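Local coordinates for protein EF-P arginine 32 rhamnosyl-transferase (Pseudomonas putida KT2440, PDB 5NV8) that belongs to the EarP family of bacterial rhamnosyltransferases, enzymes of the two-domain GT-B type, and holds 2'-deoxy-thymidine-beta-L-rhamnose in a pocket, at residues Arg172-Gln177 against Arg273-Ser277; Ser202-Glu207 against Leu228-Val234; Leu211-Asp216 against Gly237-Trp241; Asp216-Thr220 against Arg255-Thr259; Pro246-Gly250 against Gln261-Phe265. One frame throughout, in Å; residues are numbered along the deposited sequence.

Interaction 1 of 5, residues Arg172-Gln177 against Arg273-Ser277; sequences RRDGFQ and RLLWS
W276 of helix 268-277 is a knob that sits in a hole of helix 169-177, lined by R172, R173, F176 and Q177. The segment axes approach to 10.1 Å and cross at -57°. R173 CG lies over one indole face, 3.6 Å from the centroid of the W276 five-membered ring, in a CH-pi contact. CG is anti to the backbone N (chi1 -176°), which sets it over the ring. The chain then bends at chi3 and takes the guanidinium away to a salt bridge with D174. F176 meets the indole differently. The edge of W276 points to the face of F176 in an offset edge-to-face pair with planes at 60°. At its own edge, F176 CE2 is 3.3 Å from S277 OG, which is hydrogen-bonded to R273 O. Q177 adds a polar link. Its NE2 donates to W276 O at 3.1 Å, in the carbonyl plane and on a lone pair. This is a single knob-into-hole contact between the C-terminal parts of two crossing helices.

Interaction 2 of 5, residues Ser202-Glu207 against Leu228-Val234; sequences SLFAYE and LVPQGRV. With TRH (2'-deoxy-thymidine-beta-L-rhamnose), chain B.
S202 and L228 pair in parallel, where strands 199-203 and 225-230 run side by side. L203 N donates to L228 O at 3.2 Å, nearly along the C=O axis. The same oxygen also receives a CA-H contact from S202 CA at 3.4 Å. Beyond the pairing the chains part, and one water bridges them. It donates to L203 O at 3.1 Å and to P230 O at 2.9 Å, and it lies at the edge of the F204 ring. S202 OG is satisfied by N281. Farther along, E207 bends at chi2 (78°) and brings OE2 over one face of the R233 guanidinium. The carboxylate and guanidinium planes are 63° apart. The salt bridge E207 OE2 to R233 NH1 is modelled at 2.5 Å, too short to be taken literally. Y206 N is hydrogen-bonded to H302 ND1. The phenol Y206 OH donates to TRH O4P at 2.4 Å, a doubtfully short length. F204 lays one ring face under the TRH methyl C5A, which P230 CB also touches at 3.8 Å. The loop after strand 199-203, with P230, thus offers an apolar seat for the base methyl and probably a hydroxyl donor for a phosphate oxygen.

Interaction 3 of 5, residues Leu211-Asp216 against Gly237-Trp241; sequences LGNWLD and GLSQW
L215 and W241 carry a helix-helix contact between 211-220 and 235-242, which lie against the sheet. Helix 211-220 leads into strand 225-230, and helix 235-242 follows that strand. The segment axes come within 10.0 Å and cross at -55°. The W241 indole swings out to helix 211-220 with chi1 at -178°, its CG opposite the backbone N. L215 CB sits over the middle of one ring face, 3.7 Å from the centroid of the W241 six-membered ring, in a CH-pi contact. At the ring edge W241 NE1 donates to D216 OD1 at 2.6 Å. The acceptor lies almost in the indole plane, but the donor comes from above the carboxylate plane, 50° out of it. The rest of the contact is apolar. L215 CD1 meets L238 CD1 at 3.6 Å, the two side chains crossing at about a right angle. L211 CD2 rests on backbone, 3.5 Å from G237 C and 3.4 Å from L238 N. Deeper in, L211 touches L203, L215 touches L227 and L238 touches V229, all on strands. Such a layer of adjacent helices on a mostly parallel sheet is typical of a Rossmann-like alpha/beta domain.

Interaction 4 of 5, residues Asp216-Thr220 against Arg255-Thr259; sequences DALAT and RGALT
A219 and L258 bring helix 211-220 and a beta turn together, with A219 CA 4.4 Å from L258 CA, and A219 O accepts A257 N at 3.0 Å in a nearly straight bond (168°). The turn is type II' and runs from R255 to L258. It is closed by two backbone bonds, R255 N to L258 O at 2.7 Å and L258 N to R255 O at 3.1 Å. This makes a two-residue beta hairpin. G256 takes its first inner position, with positive phi (64°), and turns its CA to the A219 carbonyl. The side chains pack around this bond. L258 CB lies against the helix backbone, 3.7 Å from A219 CA. L258 CG reaches L218 CB at 4.1 Å. The two leucines cross at a slant. A219 CB meets R255 O at 3.3 Å. A257 CB lies 3.4 Å from L218 O, the carbonyl one residue before A219. The guanidinium of R255 leads off to a salt bridge with E244. The hairpin joins the antiparallel strands 252-255 and 258-263, and its tip abuts the C-terminal part of helix 211-220. Strand 225-230 neighbours strand 258-263 and packs against the helix, since L218 and L258 each touch C225. W241 of helix 235-242 touches A219 and R255, and helix 347-355 reaches L218 through W351.

Interaction 5 of 5, residues Pro246-Gly250 against Gln261-Phe265; sequences PLHVG and QVLPF. With TRH (2'-deoxy-thymidine-beta-L-rhamnose), chain B.
V249 and V262 tie the loop before strand 252-255 to strand 258-263, whose chain goes on to the ligand pocket at F265. The backbone link is weak: G250 N donates to V262 O at 3.4 Å, though nearly straight (169°). V262 points at the loop, and its CB lies 3.5 Å from H248 O. Its CG2 also meets L247 CB at 4.2 Å. L247 in turn packs on helix 235-242. In the mixed sheet of this Rossmann-like domain, strand 258-263 lies between the outermost strand 252-255 and the parallel strand 225-230. V249 spreads its two methyls on P264, just past the strand. V249 CG2 is 3.7 Å from P264 CA, and V249 CG1 is 3.9 Å from P264 CB, with the side chains at about a right angle. F265 takes no part in this packing. It turns to TRH and sets one ring face over the thymine base, with F265 CE1 3.4 Å from TRH C51. The F265 ring also stacks with Y28.

Interactions 2 and 5 both touch TRH, and their centres are 10 Å apart. They meet in the sheet, where V229 N and Q261 O lie 2.7 Å apart in a probable hydrogen bond. Both supply walls of the pocket for the base. Interaction 3 rests on interaction 2 through L203 CD2 and L211 CD1, 3.7 Å apart. Interactions 3 and 4 share D216 and helix 211-220, and W241 CH2 touches A219 CB at 4.1 Å. Interaction 1 joins through L274, whose CD1 is 3.7 Å from L228 CD1. Its R273 side chain is about 10 Å from TRH.

Interaction 1 of 5, residues Arg172-Gln177 against Arg273-Ser277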
# COMPACT_ATOMS: atom_id res chain seq x y z
N ARG A 172 5.54 -14.95 5.32
CA ARG A 172 6.76 -14.14 5.34
C ARG A 172 6.59 -12.91 6.22
O ARG A 172 7.58 -12.42 6.79
CB ARG A 172 7.15 -13.73 3.92
CG ARG A 172 7.72 -14.85 3.07
CD ARG A 172 8.21 -14.34 1.72
NE ARG A 172 7.13 -14.28 0.74
CZ ARG A 172 6.55 -13.15 0.34
NH1 ARG A 172 6.96 -11.98 0.83
NH2 ARG A 172 5.58 -13.18 -0.56
N ARG A 173 5.36 -12.40 6.35
CA ARG A 173 5.12 -11.27 7.23
C ARG A 173 5.31 -11.65 8.69
O ARG A 173 5.98 -10.95 9.45
CB ARG A 173 3.70 -10.73 7.00
CG ARG A 173 3.37 -9.47 7.79
CD ARG A 173 1.86 -9.29 7.91
NE ARG A 173 1.20 -10.49 8.40
CZ ARG A 173 -0.08 -10.56 8.75
NH1 ARG A 173 -0.85 -9.48 8.67
NH2 ARG A 173 -0.59 -11.70 9.19
N ASP A 174 4.74 -12.79 9.10
CA ASP A 174 4.79 -13.20 10.50
C ASP A 174 6.21 -13.50 10.94
O ASP A 174 6.62 -13.11 12.05
CB ASP A 174 3.89 -14.42 10.70
CG ASP A 174 2.43 -14.10 10.50
OD1 ASP A 174 1.59 -15.03 10.58
OD2 ASP A 174 2.11 -12.91 10.26
N GLY A 175 6.99 -14.19 10.10
CA GLY A 175 8.37 -14.48 10.46
C GLY A 175 9.23 -13.23 10.58
O GLY A 175 10.16 -13.19 11.39
N PHE A 176 8.92 -12.20 9.79
CA PHE A 176 9.67 -10.95 9.88
C PHE A 176 9.33 -10.20 11.16
O PHE A 176 10.23 -9.74 11.88
CB PHE A 176 9.38 -10.08 8.65
CG PHE A 176 10.09 -8.76 8.66
CD1 PHE A 176 11.36 -8.64 8.11
CD2 PHE A 176 9.49 -7.64 9.21
CE1 PHE A 176 12.01 -7.42 8.11
CE2 PHE A 176 10.14 -6.42 9.21
CZ PHE A 176 11.40 -6.31 8.66
N GLN A 177 8.04 -10.06 11.47
CA GLN A 177 7.61 -9.30 12.63
C GLN A 177 7.87 -10.03 13.95
O GLN A 177 7.80 -9.39 15.01
CB GLN A 177 6.12 -8.97 12.52
CG GLN A 177 5.77 -8.12 11.32
CD GLN A 177 4.28 -7.80 11.23
OE1 GLN A 177 3.43 -8.62 11.58
NE2 GLN A 177 3.96 -6.59 10.78
N ARG A 273 8.75 -4.86 3.70
CA ARG A 273 9.45 -4.86 4.98
C ARG A 273 9.26 -3.53 5.71
O ARG A 273 9.15 -3.50 6.94
CB ARG A 273 10.94 -5.14 4.76
CG ARG A 273 11.24 -6.28 3.79
CD ARG A 273 12.46 -7.09 4.22
NE ARG A 273 13.70 -6.57 3.66
CZ ARG A 273 14.92 -6.86 4.11
NH1 ARG A 273 15.06 -7.69 5.14
NH2 ARG A 273 15.99 -6.34 3.54
N LEU A 274 9.21 -2.43 4.97
CA LEU A 274 8.91 -1.13 5.57
C LEU A 274 7.53 -1.14 6.22
O LEU A 274 7.39 -0.77 7.39
CB LEU A 274 9.00 -0.03 4.52
CG LEU A 274 8.98 1.41 5.04
CD1 LEU A 274 10.05 1.61 6.10
CD2 LEU A 274 9.16 2.40 3.90
N LEU A 275 6.51 -1.57 5.48
CA LEU A 275 5.15 -1.60 6.02
C LEU A 275 5.07 -2.49 7.25
O LEU A 275 4.45 -2.12 8.26
CB LEU A 275 4.17 -2.08 4.95
CG LEU A 275 4.00 -1.22 3.70
CD1 LEU A 275 3.07 -1.90 2.71
CD2 LEU A 275 3.47 0.17 4.07
N TRP A 276 5.71 -3.67 7.21
CA TRP A 276 5.69 -4.58 8.34
C TRP A 276 6.41 -4.02 9.56
O TRP A 276 6.16 -4.47 10.68
CB TRP A 276 6.32 -5.92 7.95
CG TRP A 276 5.71 -6.57 6.74
CD1 TRP A 276 4.49 -6.29 6.19
CD2 TRP A 276 6.29 -7.60 5.93
NE1 TRP A 276 4.28 -7.09 5.09
CE2 TRP A 276 5.37 -7.90 4.90
CE3 TRP A 276 7.51 -8.30 5.97
CZ2 TRP A 276 5.62 -8.87 3.93
CZ3 TRP A 276 7.75 -9.26 5.00
CH2 TRP A 276 6.81 -9.54 4.00
N SER A 277 7.29 -3.03 9.37
CA SER A 277 8.13 -2.53 10.45
C SER A 277 7.48 -1.41 11.26
O SER A 277 7.79 -1.26 12.44
CB SER A 277 9.47 -2.06 9.89
OG SER A 277 10.31 -3.16 9.58

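Interaction 2 of 5, residues Ser202-Glu207 against Leu228-Val234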
# COMPACT_ATOMS: atom_id res chain seq x y z
N SER A 202 5.15 5.25 8.48
CA SER A 202 5.52 5.45 7.08
C SER A 202 4.43 6.26 6.40
O SER A 202 3.24 6.03 6.62
CB SER A 202 5.74 4.12 6.35
OG SER A 202 4.53 3.40 6.17
N LEU A 203 4.84 7.21 5.57
CA LEU A 203 3.89 8.05 4.85
C LEU A 203 4.28 8.11 3.38
O LEU A 203 5.40 8.52 3.04
CB LEU A 203 3.81 9.46 5.45
CG LEU A 203 3.33 10.57 4.51
CD1 LEU A 203 1.85 10.40 4.23
CD2 LEU A 203 3.59 11.93 5.12
N PHE A 204 3.35 7.71 2.52
CA PHE A 204 3.55 7.68 1.07
C PHE A 204 2.23 8.09 0.44
O PHE A 204 1.27 7.31 0.45
CB PHE A 204 4.00 6.29 0.62
CG PHE A 204 3.90 6.07 -0.87
CD1 PHE A 204 4.72 6.76 -1.75
CD2 PHE A 204 3.00 5.15 -1.38
CE1 PHE A 204 4.63 6.54 -3.12
CE2 PHE A 204 2.90 4.93 -2.74
CZ PHE A 204 3.72 5.62 -3.61
N ALA A 205 2.16 9.31 -0.08
CA ALA A 205 0.90 9.86 -0.57
C ALA A 205 1.19 10.89 -1.65
O ALA A 205 2.33 11.07 -2.08
CB ALA A 205 0.10 10.46 0.60
N TYR A 206 0.13 11.56 -2.10
CA TYR A 206 0.24 12.67 -3.03
C TYR A 206 0.40 13.97 -2.24
O TYR A 206 0.82 13.95 -1.08
CB TYR A 206 -0.99 12.70 -3.96
CG TYR A 206 -1.36 11.35 -4.54
CD1 TYR A 206 -0.74 10.88 -5.69
CD2 TYR A 206 -2.33 10.57 -3.94
CE1 TYR A 206 -1.09 9.65 -6.22
CE2 TYR A 206 -2.68 9.34 -4.46
CZ TYR A 206 -2.06 8.89 -5.60
OH TYR A 206 -2.41 7.66 -6.12
N GLU A 207 0.09 15.11 -2.85
CA GLU A 207 0.07 16.37 -2.12
C GLU A 207 -1.22 16.45 -1.31
O GLU A 207 -2.32 16.41 -1.88
CB GLU A 207 0.17 17.57 -3.06
CG GLU A 207 1.34 17.54 -4.02
CD GLU A 207 1.10 16.64 -5.21
OE1 GLU A 207 -0.04 16.61 -5.72
OE2 GLU A 207 2.05 15.94 -5.63
N LEU A 228 9.05 7.95 8.51
CA LEU A 228 9.88 7.51 7.39
C LEU A 228 9.17 7.89 6.10
O LEU A 228 8.02 7.49 5.87
CB LEU A 228 10.14 6.01 7.46
CG LEU A 228 10.88 5.55 8.73
CD1 LEU A 228 11.07 4.04 8.74
CD2 LEU A 228 12.20 6.27 8.90
N VAL A 229 9.85 8.65 5.25
CA VAL A 229 9.26 9.26 4.07
C VAL A 229 10.09 8.87 2.85
O VAL A 229 11.17 9.39 2.62
CB VAL A 229 9.19 10.80 4.21
CG1 VAL A 229 8.72 11.43 2.92
CG2 VAL A 229 8.29 11.18 5.38
N PRO A 230 9.60 7.92 2.05
CA PRO A 230 10.27 7.62 0.78
C PRO A 230 10.20 8.80 -0.18
O PRO A 230 9.35 9.69 -0.06
CB PRO A 230 9.48 6.42 0.24
CG PRO A 230 8.84 5.81 1.45
CD PRO A 230 8.52 6.97 2.35
N GLN A 231 11.11 8.80 -1.15
CA GLN A 231 11.18 9.87 -2.13
C GLN A 231 9.92 9.86 -3.00
O GLN A 231 9.59 8.85 -3.62
CB GLN A 231 12.43 9.72 -3.00
N GLY A 232 9.21 10.99 -3.03
CA GLY A 232 7.98 11.05 -3.79
C GLY A 232 7.34 12.42 -3.68
O GLY A 232 7.96 13.38 -3.22
N ARG A 233 6.07 12.48 -4.08
CA ARG A 233 5.27 13.69 -4.19
C ARG A 233 4.93 14.33 -2.84
O ARG A 233 4.14 15.29 -2.82
CB ARG A 233 3.98 13.38 -4.96
CG ARG A 233 4.23 13.00 -6.42
CD ARG A 233 2.99 12.45 -7.10
NE ARG A 233 2.48 13.38 -8.11
CZ ARG A 233 1.43 14.17 -7.92
NH1 ARG A 233 0.77 14.14 -6.77
NH2 ARG A 233 1.04 14.99 -8.89
N VAL A 234 5.48 13.85 -1.72
CA VAL A 234 5.17 14.41 -0.42
C VAL A 234 6.34 15.19 0.17
O VAL A 234 6.13 16.00 1.09
CB VAL A 234 4.71 13.32 0.57
CG1 VAL A 234 5.90 12.52 1.08
CG2 VAL A 234 3.91 13.92 1.72
O4P TRH B . -0.37 6.56 -6.57
P2 TRH B . 0.13 5.23 -7.00
O3P TRH B . 1.66 5.31 -7.53
O1 TRH B . -0.77 4.57 -8.16
C1 TRH B . -1.91 5.32 -8.64
C2 TRH B . -2.72 4.48 -9.64
O2 TRH B . -1.87 3.66 -10.44
C3 TRH B . -3.49 5.40 -10.59
O3 TRH B . -2.62 5.84 -11.64
C4 TRH B . -4.00 6.61 -9.83
O4 TRH B . -4.82 6.16 -8.74
OPP TRH B . 0.16 4.20 -5.75
P TRH B . 0.30 2.63 -6.03
O1P TRH B . -0.83 2.06 -6.80
O2P TRH B . 0.47 1.91 -4.60
O5' TRH B . 1.72 2.40 -6.75
C5' TRH B . 2.92 2.44 -5.99
C4' TRH B . 3.81 1.29 -6.43
O4' TRH B . 5.17 1.66 -6.07
C3' TRH B . 3.51 0.08 -5.58
O3' TRH B . 4.14 -1.07 -6.14
C2' TRH B . 4.24 0.49 -4.32
C1' TRH B . 5.55 0.73 -5.03
N11 TRH B . 6.62 1.30 -4.18
C21 TRH B . 7.82 0.71 -4.18
O21 TRH B . 8.02 -0.30 -4.87
N31 TRH B . 8.86 1.22 -3.41
C41 TRH B . 8.66 2.35 -2.62
O41 TRH B . 9.60 2.78 -1.94
C51 TRH B . 7.42 2.97 -2.62
C5A TRH B . 7.22 4.10 -1.84
C61 TRH B . 6.39 2.45 -3.40
O HOH W 1 6.50 9.18 0.23

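Interaction 3 of 5, residues Leu211-Asp216 against Gly237-Trp241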
# COMPACT_ATOMS: atom_id res chain seq x y z
N LEU A 211 -1.12 17.99 5.39
CA LEU A 211 0.13 17.47 5.92
C LEU A 211 0.65 18.34 7.06
O LEU A 211 1.13 17.82 8.08
CB LEU A 211 1.17 17.36 4.81
CG LEU A 211 2.61 17.04 5.24
CD1 LEU A 211 2.82 15.54 5.41
CD2 LEU A 211 3.60 17.62 4.24
N GLY A 212 0.54 19.66 6.91
CA GLY A 212 1.05 20.56 7.94
C GLY A 212 0.36 20.38 9.28
O GLY A 212 1.00 20.41 10.33
N ASN A 213 -0.96 20.20 9.26
CA ASN A 213 -1.70 20.02 10.51
C ASN A 213 -1.33 18.70 11.19
O ASN A 213 -1.28 18.63 12.42
CB ASN A 213 -3.20 20.10 10.25
CG ASN A 213 -3.67 21.50 9.88
OD1 ASN A 213 -3.00 22.49 10.19
ND2 ASN A 213 -4.81 21.58 9.21
N TRP A 214 -1.08 17.66 10.40
CA TRP A 214 -0.70 16.37 10.98
C TRP A 214 0.69 16.43 11.60
O TRP A 214 0.89 15.97 12.73
CB TRP A 214 -0.76 15.27 9.92
CG TRP A 214 -0.77 13.89 10.49
CD1 TRP A 214 -1.12 13.54 11.76
CD2 TRP A 214 -0.42 12.68 9.81
NE1 TRP A 214 -1.01 12.18 11.92
CE2 TRP A 214 -0.58 11.63 10.74
CE3 TRP A 214 0.01 12.38 8.52
CZ2 TRP A 214 -0.33 10.30 10.41
CZ3 TRP A 214 0.26 11.06 8.19
CH2 TRP A 214 0.09 10.03 9.13
N LEU A 215 1.66 16.99 10.88
CA LEU A 215 3.01 17.10 11.41
C LEU A 215 3.06 18.02 12.62
O LEU A 215 3.91 17.84 13.50
CB LEU A 215 3.97 17.59 10.33
CG LEU A 215 3.98 16.82 9.01
CD1 LEU A 215 5.02 17.42 8.06
CD2 LEU A 215 4.22 15.34 9.22
N ASP A 216 2.18 19.02 12.69
CA ASP A 216 2.08 19.83 13.90
C ASP A 216 1.56 19.01 15.07
O ASP A 216 1.98 19.21 16.21
CB ASP A 216 1.18 21.04 13.65
CG ASP A 216 1.83 22.08 12.76
OD1 ASP A 216 3.07 22.10 12.65
OD2 ASP A 216 1.09 22.90 12.16
N GLY A 237 5.84 19.36 0.19
CA GLY A 237 5.16 19.98 1.32
C GLY A 237 5.84 19.70 2.64
O GLY A 237 5.75 20.51 3.57
N LEU A 238 6.51 18.55 2.75
CA LEU A 238 7.33 18.28 3.93
C LEU A 238 8.39 19.35 4.12
O LEU A 238 8.64 19.80 5.24
CB LEU A 238 7.97 16.90 3.80
CG LEU A 238 8.44 16.18 5.07
CD1 LEU A 238 7.26 15.62 5.85
CD2 LEU A 238 9.40 15.06 4.69
N SER A 239 9.03 19.77 3.02
CA SER A 239 10.03 20.83 3.11
C SER A 239 9.39 22.17 3.46
O SER A 239 9.93 22.93 4.27
CB SER A 239 10.81 20.92 1.80
OG SER A 239 11.22 19.64 1.36
N GLN A 240 8.23 22.47 2.86
CA GLN A 240 7.54 23.72 3.16
C GLN A 240 7.10 23.79 4.62
O GLN A 240 6.86 24.89 5.13
CB GLN A 240 6.32 23.88 2.25
CG GLN A 240 6.62 23.75 0.76
CD GLN A 240 5.38 23.44 -0.06
OE1 GLN A 240 4.27 23.83 0.31
NE2 GLN A 240 5.57 22.73 -1.17
N TRP A 241 6.98 22.65 5.30
CA TRP A 241 6.60 22.66 6.70
C TRP A 241 7.81 22.89 7.60
O TRP A 241 7.74 23.68 8.55
CB TRP A 241 5.91 21.35 7.07
CG TRP A 241 5.46 21.30 8.50
CD1 TRP A 241 4.32 21.85 9.03
CD2 TRP A 241 6.15 20.69 9.60
NE1 TRP A 241 4.26 21.61 10.38
CE2 TRP A 241 5.37 20.90 10.75
CE3 TRP A 241 7.35 19.97 9.71
CZ2 TRP A 241 5.75 20.42 12.01
CZ3 TRP A 241 7.72 19.50 10.96
CH2 TRP A 241 6.92 19.73 12.09

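Interaction 4 of 5, residues Asp216-Thr220 against Arg255-Thr259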
# COMPACT_ATOMS: atom_id res chain seq x y z
N ASP A 216 2.18 19.02 12.69
CA ASP A 216 2.08 19.83 13.90
C ASP A 216 1.56 19.01 15.07
O ASP A 216 1.98 19.21 16.21
CB ASP A 216 1.18 21.04 13.65
CG ASP A 216 1.83 22.08 12.76
OD1 ASP A 216 3.07 22.10 12.65
OD2 ASP A 216 1.09 22.90 12.16
N ALA A 217 0.64 18.08 14.79
CA ALA A 217 0.12 17.21 15.85
C ALA A 217 1.20 16.26 16.36
O ALA A 217 1.35 16.08 17.57
CB ALA A 217 -1.09 16.43 15.34
N LEU A 218 1.96 15.65 15.45
CA LEU A 218 3.03 14.74 15.86
C LEU A 218 4.13 15.47 16.61
O LEU A 218 4.63 14.98 17.63
CB LEU A 218 3.60 14.03 14.63
CG LEU A 218 2.63 13.21 13.77
CD1 LEU A 218 3.36 12.51 12.63
CD2 LEU A 218 1.88 12.20 14.63
N ALA A 219 4.51 16.66 16.14
CA ALA A 219 5.59 17.40 16.78
C ALA A 219 5.21 17.87 18.18
O ALA A 219 6.08 18.00 19.04
CB ALA A 219 5.99 18.60 15.92
N THR A 220 3.93 18.11 18.42
CA THR A 220 3.46 18.62 19.71
C THR A 220 3.03 17.52 20.67
O THR A 220 2.67 17.83 21.81
CB THR A 220 2.30 19.61 19.50
OG1 THR A 220 1.32 19.03 18.63
CG2 THR A 220 2.81 20.91 18.89
N ARG A 255 11.78 17.98 15.06
CA ARG A 255 11.07 19.14 15.59
C ARG A 255 10.18 18.66 16.73
O ARG A 255 9.16 18.01 16.49
CB ARG A 255 10.23 19.84 14.51
CG ARG A 255 11.04 20.41 13.38
CD ARG A 255 11.67 21.74 13.77
NE ARG A 255 12.10 22.47 12.59
CZ ARG A 255 13.20 22.19 11.90
NH1 ARG A 255 13.99 21.19 12.27
NH2 ARG A 255 13.51 22.91 10.83
N GLY A 256 10.57 18.98 17.96
CA GLY A 256 9.82 18.56 19.12
C GLY A 256 9.79 17.05 19.30
O GLY A 256 10.83 16.42 19.53
N ALA A 257 8.60 16.46 19.20
CA ALA A 257 8.44 15.02 19.33
C ALA A 257 8.56 14.28 18.00
O ALA A 257 8.62 13.04 18.00
CB ALA A 257 7.09 14.69 19.97
N LEU A 258 8.59 15.00 16.88
CA LEU A 258 8.59 14.39 15.56
C LEU A 258 9.99 14.46 14.96
O LEU A 258 10.60 15.53 14.94
CB LEU A 258 7.58 15.09 14.64
CG LEU A 258 7.35 14.60 13.21
CD1 LEU A 258 8.30 15.25 12.20
CD2 LEU A 258 7.44 13.08 13.12
N THR A 259 10.48 13.33 14.48
CA THR A 259 11.73 13.26 13.74
C THR A 259 11.41 12.79 12.32
O THR A 259 10.90 11.68 12.13
CB THR A 259 12.73 12.32 14.42
OG1 THR A 259 13.30 12.97 15.56
CG2 THR A 259 13.85 11.96 13.46

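Interaction 5 of 5, residues Pro246-Gly250 against Gln261-Phe265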
# COMPACT_ATOMS: atom_id res chain seq x y z
N PRO A 246 15.99 22.47 0.60
CA PRO A 246 15.40 21.27 -0.02
C PRO A 246 15.86 20.00 0.68
O PRO A 246 17.01 19.88 1.09
CB PRO A 246 15.90 21.34 -1.47
CG PRO A 246 16.29 22.76 -1.68
CD PRO A 246 16.79 23.25 -0.36
N LEU A 247 14.94 19.05 0.80
CA LEU A 247 15.21 17.77 1.43
C LEU A 247 15.32 16.68 0.37
O LEU A 247 14.44 16.56 -0.49
CB LEU A 247 14.11 17.40 2.44
CG LEU A 247 14.07 18.24 3.71
CD1 LEU A 247 13.33 17.48 4.79
CD2 LEU A 247 15.48 18.57 4.16
N HIS A 248 16.39 15.90 0.44
CA HIS A 248 16.54 14.74 -0.43
C HIS A 248 16.94 13.52 0.38
O HIS A 248 16.94 13.56 1.62
CB HIS A 248 17.57 15.03 -1.53
CG HIS A 248 17.55 16.44 -2.02
ND1 HIS A 248 18.55 17.35 -1.73
CD2 HIS A 248 16.65 17.11 -2.77
CE1 HIS A 248 18.26 18.51 -2.29
NE2 HIS A 248 17.11 18.39 -2.93
N VAL A 249 17.28 12.43 -0.31
CA VAL A 249 17.51 11.15 0.36
C VAL A 249 18.66 11.28 1.35
O VAL A 249 19.75 11.76 1.01
CB VAL A 249 17.80 10.06 -0.68
CG1 VAL A 249 18.39 8.83 -0.02
CG2 VAL A 249 16.52 9.72 -1.44
N GLY A 250 18.41 10.85 2.59
CA GLY A 250 19.41 10.85 3.64
C GLY A 250 19.11 11.82 4.77
O GLY A 250 19.50 11.56 5.92
N GLN A 261 12.33 11.80 8.38
CA GLN A 261 13.42 11.14 7.66
C GLN A 261 12.99 10.82 6.24
O GLN A 261 11.89 10.30 6.02
CB GLN A 261 13.87 9.86 8.37
CG GLN A 261 15.17 9.28 7.79
CD GLN A 261 15.77 8.17 8.64
OE1 GLN A 261 15.09 7.57 9.47
NE2 GLN A 261 17.05 7.90 8.43
N VAL A 262 13.87 11.12 5.28
CA VAL A 262 13.61 10.92 3.86
C VAL A 262 14.27 9.62 3.41
O VAL A 262 15.48 9.43 3.61
CB VAL A 262 14.11 12.11 3.03
CG1 VAL A 262 13.49 12.08 1.64
CG2 VAL A 262 13.81 13.42 3.73
N LEU A 263 13.49 8.74 2.81
CA LEU A 263 13.95 7.44 2.33
C LEU A 263 14.09 7.43 0.81
O LEU A 263 13.46 8.22 0.11
CB LEU A 263 12.97 6.33 2.75
CG LEU A 263 12.89 5.98 4.24
CD1 LEU A 263 11.98 4.78 4.44
CD2 LEU A 263 14.28 5.71 4.80
N PRO A 264 14.93 6.56 0.27
CA PRO A 264 15.00 6.38 -1.18
C PRO A 264 13.90 5.43 -1.65
O PRO A 264 13.15 4.87 -0.85
CB PRO A 264 16.39 5.77 -1.39
CG PRO A 264 16.63 4.99 -0.15
CD PRO A 264 15.97 5.77 0.97
N PHE A 265 13.81 5.27 -2.97
CA PHE A 265 12.87 4.33 -3.58
C PHE A 265 13.58 2.99 -3.70
O PHE A 265 14.37 2.77 -4.62
CB PHE A 265 12.40 4.85 -4.93
CG PHE A 265 11.01 4.41 -5.30
CD1 PHE A 265 9.90 5.14 -4.88
CD2 PHE A 265 10.80 3.27 -6.06
CE1 PHE A 265 8.62 4.74 -5.22
CE2 PHE A 265 9.52 2.86 -6.40
CZ PHE A 265 8.43 3.60 -5.97
O4P TRH B . -0.37 6.56 -6.57
P2 TRH B . 0.13 5.23 -7.00
O3P TRH B . 1.66 5.31 -7.53
O1 TRH B . -0.77 4.57 -8.16
C1 TRH B . -1.91 5.32 -8.64
C2 TRH B . -2.72 4.48 -9.64
O2 TRH B . -1.87 3.66 -10.44
C3 TRH B . -3.49 5.40 -10.59
O3 TRH B . -2.62 5.84 -11.64
C4 TRH B . -4.00 6.61 -9.83
O4 TRH B . -4.82 6.16 -8.74
OPP TRH B . 0.16 4.20 -5.75
P TRH B . 0.30 2.63 -6.03
O1P TRH B . -0.83 2.06 -6.80
O2P TRH B . 0.47 1.91 -4.60
O5' TRH B . 1.72 2.40 -6.75
C5' TRH B . 2.92 2.44 -5.99
C4' TRH B . 3.81 1.29 -6.43
O4' TRH B . 5.17 1.66 -6.07
C3' TRH B . 3.51 0.08 -5.58
O3' TRH B . 4.14 -1.07 -6.14
C2' TRH B . 4.24 0.49 -4.32
C1' TRH B . 5.55 0.73 -5.03
N11 TRH B . 6.62 1.30 -4.18
C21 TRH B . 7.82 0.71 -4.18
O21 TRH B . 8.02 -0.30 -4.87
N31 TRH B . 8.86 1.22 -3.41
C41 TRH B . 8.66 2.35 -2.62
O41 TRH B . 9.60 2.78 -1.94
C51 TRH B . 7.42 2.97 -2.62
C5A TRH B . 7.22 4.10 -1.84
C61 TRH B . 6.39 2.45 -3.40